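Local coordinates for single-stranded DNA-binding protein (Enterobacter phage Enc34, PDB 5ODK) that binds single-stranded DNA, probably through its OB fold, and is probably involved in replication of the phage genome, at residues E72-N77 and K160-N165; L53-P56 and A62-K65. All coordinates share one frame; numbering follows the deposited sequence.

Both contacts press helix 61-76 against the curled beta sheet of the OB fold, and they do so near opposite ends of that helix. Contact 2 comes first along the chain: strand 49-56 ends, four residues follow, and the first turn of the helix settles back on the strand just left. Contact 1 uses the last turn of the same helix, which meets strand 159-173, 83 residues further on. The two centres lie about 17 Å apart and the nearest atoms about 8 Å, so the contacts do not touch. Together they show one helix held against the sheet near both ends, on strands from early and late in the sequence.

Contact 1. Residues E72-N77 and K160-N165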
# COMPACT_ATOMS: atom_id res chain seq x y z
N GLU A 72 -0.59 -10.91 10.96
CA GLU A 72 -0.75 -11.69 12.17
C GLU A 72 -0.08 -11.04 13.37
O GLU A 72 -0.63 -11.01 14.46
CB GLU A 72 -0.29 -13.15 11.96
CG GLU A 72 -1.14 -13.89 10.96
CD GLU A 72 -2.63 -13.90 11.34
OE1 GLU A 72 -2.96 -14.32 12.46
OE2 GLU A 72 -3.46 -13.46 10.51
N LEU A 73 1.11 -10.47 13.16
CA LEU A 73 1.83 -9.81 14.25
C LEU A 73 1.02 -8.60 14.73
O LEU A 73 0.96 -8.28 15.93
CB LEU A 73 3.20 -9.38 13.76
CG LEU A 73 4.12 -8.67 14.72
CD1 LEU A 73 4.47 -9.57 15.90
CD2 LEU A 73 5.38 -8.21 13.99
N THR A 74 0.44 -7.89 13.77
CA THR A 74 -0.30 -6.68 14.09
C THR A 74 -1.55 -7.03 14.91
O THR A 74 -1.88 -6.36 15.89
CB THR A 74 -0.67 -5.95 12.80
OG1 THR A 74 0.52 -5.66 12.08
CG2 THR A 74 -1.38 -4.63 13.07
N LYS A 75 -2.23 -8.13 14.55
CA LYS A 75 -3.38 -8.60 15.35
C LYS A 75 -2.92 -8.87 16.79
O LYS A 75 -3.60 -8.53 17.75
CB LYS A 75 -3.95 -9.90 14.75
CG LYS A 75 -4.69 -9.75 13.42
CD LYS A 75 -5.09 -11.12 12.91
CE LYS A 75 -5.79 -11.13 11.58
NZ LYS A 75 -6.11 -12.48 11.13
N LYS A 76 -1.77 -9.54 16.92
CA LYS A 76 -1.29 -10.00 18.22
C LYS A 76 -1.02 -8.83 19.17
O LYS A 76 -1.20 -8.96 20.39
CB LYS A 76 -0.02 -10.84 18.00
CG LYS A 76 0.53 -11.49 19.26
CD LYS A 76 1.73 -12.36 18.93
CE LYS A 76 2.36 -12.97 20.15
NZ LYS A 76 3.36 -14.00 19.76
N ASN A 77 -0.57 -7.71 18.59
CA ASN A 77 -0.09 -6.58 19.39
C ASN A 77 -1.07 -5.43 19.51
O ASN A 77 -0.70 -4.32 19.92
CB ASN A 77 1.27 -6.18 18.88
CG ASN A 77 2.33 -7.24 19.23
OD1 ASN A 77 2.41 -7.66 20.37
ND2 ASN A 77 3.06 -7.73 18.25
N LYS A 160 -13.72 -4.24 13.43
CA LYS A 160 -12.37 -4.64 13.75
C LYS A 160 -11.62 -4.86 12.45
O LYS A 160 -12.06 -5.63 11.60
CB LYS A 160 -12.37 -5.94 14.54
CG LYS A 160 -13.02 -5.83 15.91
CD LYS A 160 -13.11 -7.20 16.63
CE LYS A 160 -13.75 -7.18 18.00
NZ LYS A 160 -13.95 -8.59 18.47
N ARG A 161 -10.50 -4.15 12.27
CA ARG A 161 -9.81 -4.12 10.97
C ARG A 161 -8.31 -4.18 11.18
O ARG A 161 -7.78 -3.74 12.23
CB ARG A 161 -10.13 -2.83 10.17
CG ARG A 161 -11.59 -2.65 9.74
CD ARG A 161 -11.78 -1.34 8.95
NE ARG A 161 -13.07 -1.23 8.22
CZ ARG A 161 -14.24 -0.80 8.71
NH1 ARG A 161 -14.37 -0.39 9.97
NH2 ARG A 161 -15.32 -0.77 7.93
N ILE A 162 -7.61 -4.67 10.15
CA ILE A 162 -6.18 -4.40 10.03
C ILE A 162 -6.05 -3.52 8.78
O ILE A 162 -6.37 -3.92 7.67
CB ILE A 162 -5.29 -5.65 9.89
CG1 ILE A 162 -5.52 -6.64 11.07
CG2 ILE A 162 -3.83 -5.25 9.79
CD1 ILE A 162 -5.17 -6.09 12.44
N ASN A 163 -5.58 -2.30 9.02
CA ASN A 163 -5.42 -1.27 8.01
C ASN A 163 -3.95 -1.14 7.67
O ASN A 163 -3.07 -1.69 8.34
CB ASN A 163 -5.94 0.05 8.57
CG ASN A 163 -7.39 0.03 8.88
OD1 ASN A 163 -8.18 -0.56 8.15
ND2 ASN A 163 -7.75 0.62 10.02
N ALA A 164 -3.65 -0.34 6.63
CA ALA A 164 -2.27 -0.05 6.24
C ALA A 164 -2.06 1.47 6.17
O ALA A 164 -2.79 2.17 5.45
CB ALA A 164 -1.93 -0.68 4.91
N ASN A 165 -1.08 1.95 6.90
CA ASN A 165 -0.59 3.32 6.75
C ASN A 165 0.18 3.42 5.44
O ASN A 165 0.99 2.57 5.12
CB ASN A 165 0.34 3.72 7.89
CG ASN A 165 -0.40 4.12 9.14
OD1 ASN A 165 -1.38 4.85 9.05
ND2 ASN A 165 0.07 3.63 10.30
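The last turn of helix 61-76, in segment 72-77, passes beside strand segment 160-165 with no hydrogen bond between them, its closest alpha carbons being those of Lys75 and Ile162, 7.3 Å apart. Ile162 supplies the strand's side of the contact. Its CB points at the helix, and its outermost methyl, CD1, reaches Lys75 CG at 3.8 Å and Thr74 CG2 at 4.1 Å. The second branch, CG2, also meets the threonine methyl; the two side chains run past one another in opposing senses, methyl against methyl. In Thr74 that methyl stands anti to the backbone N, which leaves OG1 beside the N (chi1 -58°) and bonded back to the carbonyl of Gln70, one turn earlier. The polar and apolar branches are thereby sorted, the methyl going to the strand. Lys75 crosses the isoleucine at about a right angle and offers only the root of its chain; beyond CG it runs extended to a salt bridge with Glu72, NZ to OE2 2.9 Å, met on the syn side and 17° out of the carboxylate plane. This i to i+3 pair lies along the helix surface, while Pro151 on strand 144-156 also touches Thr74, and Ser153 and Leu90 touch Ile162. The arrangement is that of a helix end packed on a strand through a threonine methyl and a lysine methylene, against one isoleucine of the OB-fold sheet.

Contact 2. Residues L53-P56 and A62-K65; sequences LLMP and AIKK
Met55 meets two consecutive residues of the helix, Ile63 and Lys64, using a different atom for each. Its sulfur SD lies 4.0 Å from Ile63 CG2, and its methyl CE lies 4.0 Å from Lys64 CB; the methionine crosses both side chains at about a right angle. The reach comes from its torsions: CG stands anti to the backbone N (chi1 -177°), the chain continues extended through chi2, and a bend at chi3 of 78° turns CE toward the lysine. Ile63 presents its CG2 branch to the sulfur, while its CG1 arm leads away from the strand. Lys64 likewise gives only the start of its chain. Past the bend at chi2 its ammonium group moves off, to a salt bridge with Asp68 one turn on and a cation-pi contact with Trp109. That tryptophan also touches the Met55 side chain, and its backbone is hydrogen-bonded to that of Met55, so one residue of strand 108-115 lies next to both partners. Further out, Val25 touches Met55 and Ile63 alike, and Ile23 the isoleucine. The buried contact therefore seats the first turn of helix 61-76 on strand 49-56 of the curled OB-fold sheet, with strands 23-26 and 108-115 beside it.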
# COMPACT_ATOMS: atom_id res chain seq x y z
N LEU A 53 -3.12 -0.28 -4.43
CA LEU A 53 -1.97 -0.90 -5.09
C LEU A 53 -2.41 -2.24 -5.62
O LEU A 53 -2.97 -3.06 -4.87
CB LEU A 53 -0.81 -1.04 -4.13
CG LEU A 53 -0.38 0.24 -3.42
CD1 LEU A 53 0.64 -0.08 -2.35
CD2 LEU A 53 0.18 1.30 -4.37
N LEU A 54 -2.20 -2.48 -6.92
CA LEU A 54 -2.53 -3.72 -7.56
C LEU A 54 -1.24 -4.49 -7.73
O LEU A 54 -0.34 -4.09 -8.50
CB LEU A 54 -3.18 -3.43 -8.89
CG LEU A 54 -4.44 -2.58 -8.81
CD1 LEU A 54 -4.93 -2.28 -10.20
CD2 LEU A 54 -5.53 -3.22 -7.97
N MET A 55 -1.10 -5.57 -6.97
CA MET A 55 0.17 -6.27 -6.87
C MET A 55 0.07 -7.60 -7.62
O MET A 55 -0.65 -8.51 -7.18
CB MET A 55 0.50 -6.45 -5.39
CG MET A 55 1.81 -7.10 -5.15
SD MET A 55 2.32 -6.94 -3.42
CE MET A 55 1.31 -8.18 -2.65
N PRO A 56 0.77 -7.76 -8.77
CA PRO A 56 0.66 -9.02 -9.54
C PRO A 56 1.05 -10.24 -8.72
O PRO A 56 2.14 -10.33 -8.15
CB PRO A 56 1.60 -8.79 -10.71
CG PRO A 56 1.56 -7.31 -10.93
CD PRO A 56 1.49 -6.72 -9.54
N ALA A 62 6.35 -13.94 -2.46
CA ALA A 62 7.11 -13.85 -1.21
C ALA A 62 6.74 -12.64 -0.38
O ALA A 62 6.57 -12.74 0.83
CB ALA A 62 8.61 -13.85 -1.49
N ILE A 63 6.59 -11.49 -1.03
CA ILE A 63 6.23 -10.31 -0.26
C ILE A 63 4.79 -10.41 0.24
O ILE A 63 4.50 -9.95 1.34
CB ILE A 63 6.53 -8.97 -1.01
CG1 ILE A 63 6.44 -7.76 -0.05
CG2 ILE A 63 5.66 -8.82 -2.22
CD1 ILE A 63 7.47 -7.76 1.05
N LYS A 64 3.90 -11.06 -0.50
CA LYS A 64 2.56 -11.29 0.02
C LYS A 64 2.61 -12.17 1.27
O LYS A 64 1.89 -11.91 2.22
CB LYS A 64 1.63 -11.85 -1.05
CG LYS A 64 0.14 -11.73 -0.65
CD LYS A 64 -0.34 -13.05 -0.15
CE LYS A 64 -1.81 -12.81 0.24
NZ LYS A 64 -2.37 -14.03 0.86
N LYS A 65 3.45 -13.21 1.25
CA LYS A 65 3.62 -14.09 2.42
C LYS A 65 4.09 -13.28 3.65
O LYS A 65 3.58 -13.45 4.76
CB LYS A 65 4.57 -15.24 2.08
CG LYS A 65 4.79 -16.19 3.23
CD LYS A 65 5.27 -17.55 2.75
CE LYS A 65 5.33 -18.46 3.95
NZ LYS A 65 5.51 -19.84 3.47